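Local structure of UPF0033 domain-containing protein (Desulfitobacterium hafniense, 3HZ7) at residues I16-A21 / Q46-G51. The protein is of unknown function, but its TusA-like domain, the part described here, probably carries sulfur as in related sulfur carrier proteins. Residues are numbered along the deposited sequence; the frame is centred on the assembly and turned at random.
Sequences IRAKKA and QKMAEG
Met48, a selenomethionine here, reaches Ala18 and Lys19 through a chain that sets out toward helix 13-23 and then bends: CG stands anti to the backbone N (chi1 176°), while turns at chi2 (-87°) and chi3 (-71°) bring the terminal methyl onto that helix. CE lands on CB of Ala18 at 3.6 Å, methyl against methyl, and lies 3.8 Å from the backbone N of Lys19. SE rests alongside the root of the Lys19 side chain, 4.3 Å from its CB. From there the extended lysine chain, all four torsions near 180°, carries the ammonium away from this CB contact, and the residue is exposed, as suits a lysine at the border. Alanine suits the inner position: its small methyl leaves the long, flexible methionine to bridge the 7.8 Å between CA of Lys19 and CA of Met48, the nearest CA pair of the two segments. Ala18 also touches Leu45 and Val34, joining the contact to the apolar layer between helices 13-23 and 39-52 and the mixed sheet of this TusA-like alpha/beta domain. With no polar bond between the two segments, dispersion and the partial burial of Met48, beside the buried Ala18, join the helices here.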
loop_
_atom_site.group_PDB
_atom_site.type_symbol
_atom_site.label_atom_id
_atom_site.label_comp_id
_atom_site.label_asym_id
_atom_site.label_seq_id
_atom_site.Cartn_x
_atom_site.Cartn_y
_atom_site.Cartn_z
ATOM N N ILE A 16 0.878 2.206 -8.131
ATOM C CA ILE A 16 1.433 3.481 -8.550
ATOM C C ILE A 16 1.050 4.585 -7.520
ATOM O O ILE A 16 1.897 5.382 -7.077
ATOM C CB ILE A 16 0.891 3.807 -9.972
ATOM C CG1 ILE A 16 1.602 2.860 -10.959
ATOM C CG2 ILE A 16 1.117 5.317 -10.319
ATOM C CD1 ILE A 16 1.155 2.912 -12.419
ATOM N N ARG A 17 -0.212 4.600 -7.107
ATOM C CA ARG A 17 -0.645 5.583 -6.142
ATOM C C ARG A 17 0.148 5.385 -4.838
ATOM O O ARG A 17 0.617 6.336 -4.214
ATOM C CB ARG A 17 -2.170 5.447 -5.967
ATOM C CG ARG A 17 -3.002 5.935 -7.186
ATOM C CD ARG A 17 -4.522 5.896 -6.996
ATOM N NE ARG A 17 -4.916 6.768 -5.893
ATOM C CZ ARG A 17 -6.103 6.738 -5.273
ATOM N NH1 ARG A 17 -7.049 5.860 -5.634
ATOM N NH2 ARG A 17 -6.348 7.597 -4.281
ATOM N N ALA A 18 0.349 4.130 -4.443
ATOM C CA ALA A 18 1.096 3.842 -3.236
ATOM C C ALA A 18 2.528 4.251 -3.365
ATOM O O ALA A 18 3.086 4.836 -2.434
ATOM C CB ALA A 18 1.016 2.297 -2.858
ATOM N N LYS A 19 3.149 3.957 -4.502
ATOM C CA LYS A 19 4.547 4.301 -4.642
ATOM C C LYS A 19 4.757 5.834 -4.641
ATOM O O LYS A 19 5.719 6.346 -4.050
ATOM C CB LYS A 19 5.147 3.659 -5.925
ATOM C CG LYS A 19 6.665 3.832 -6.003
ATOM C CD LYS A 19 7.262 2.980 -7.102
ATOM C CE LYS A 19 8.729 3.312 -7.333
ATOM N NZ LYS A 19 9.365 2.266 -8.195
ATOM N N LYS A 20 3.862 6.552 -5.292
ATOM C CA LYS A 20 3.923 8.020 -5.343
ATOM C C LYS A 20 3.797 8.541 -3.910
ATOM O O LYS A 20 4.513 9.442 -3.490
ATOM C CB LYS A 20 2.751 8.594 -6.132
ATOM C CG LYS A 20 2.705 8.216 -7.597
ATOM C CD LYS A 20 1.639 9.021 -8.339
ATOM C CE LYS A 20 1.763 10.510 -8.088
ATOM N NZ LYS A 20 1.199 11.301 -9.221
ATOM N N ALA A 21 2.865 7.993 -3.157
ATOM C CA ALA A 21 2.729 8.470 -1.776
ATOM C C ALA A 21 3.968 8.186 -0.932
ATOM O O ALA A 21 4.351 9.033 -0.057
ATOM C CB ALA A 21 1.478 7.865 -1.098
ATOM N N GLN A 46 2.918 -5.626 -1.967
ATOM C CA GLN A 46 4.010 -6.132 -1.113
ATOM C C GLN A 46 5.343 -6.299 -1.846
ATOM O O GLN A 46 6.428 -6.017 -1.302
ATOM C CB GLN A 46 3.631 -7.456 -0.429
ATOM C CG GLN A 46 2.511 -7.279 0.580
ATOM C CD GLN A 46 2.456 -8.365 1.624
ATOM O OE1 GLN A 46 2.264 -9.548 1.319
ATOM N NE2 GLN A 46 2.604 -7.952 2.887
ATOM N N LYS A 47 5.277 -6.731 -3.093
ATOM C CA LYS A 47 6.523 -6.888 -3.894
ATOM C C LYS A 47 7.177 -5.513 -4.093
ATOM O O LYS A 47 8.417 -5.368 -4.030
ATOM C CB LYS A 47 6.209 -7.518 -5.263
ATOM C CG LYS A 47 5.446 -8.894 -5.157
ATOM C CD LYS A 47 6.020 -9.920 -6.125
ATOM C CE LYS A 47 5.262 -11.246 -6.157
ATOM N NZ LYS A 47 3.869 -11.107 -6.702
HETATM N N MSE A 48 6.347 -4.489 -4.309
HETATM C CA MSE A 48 6.864 -3.119 -4.476
HETATM C C MSE A 48 7.440 -2.660 -3.171
HETATM O O MSE A 48 8.503 -2.019 -3.139
HETATM C CB MSE A 48 5.735 -2.172 -4.940
HETATM C CG MSE A 48 6.148 -0.703 -5.053
HETATM SE SE MSE A 48 5.977 0.367 -3.363
HETATM C CE MSE A 48 4.053 0.404 -3.348
ATOM N N ALA A 49 6.766 -2.991 -2.058
ATOM C CA ALA A 49 7.290 -2.556 -0.750
ATOM C C ALA A 49 8.652 -3.246 -0.464
ATOM O O ALA A 49 9.617 -2.604 -0.020
ATOM C CB ALA A 49 6.273 -2.898 0.380
ATOM N N GLU A 50 8.718 -4.560 -0.682
ATOM C CA GLU A 50 9.980 -5.253 -0.425
ATOM C C GLU A 50 10.996 -4.637 -1.372
ATOM O O GLU A 50 12.084 -4.248 -0.940
ATOM C CB GLU A 50 9.858 -6.777 -0.633
ATOM C CG GLU A 50 9.704 -7.244 -2.063
ATOM C CD GLU A 50 9.960 -8.747 -2.226
ATOM O OE1 GLU A 50 11.106 -9.185 -1.959
ATOM O OE2 GLU A 50 9.025 -9.488 -2.621
ATOM N N GLY A 51 10.637 -4.535 -2.658
ATOM C CA GLY A 51 11.525 -3.898 -3.616
ATOM C C GLY A 51 12.129 -2.620 -3.040
ATOM O O GLY A 51 13.350 -2.454 -3.067
#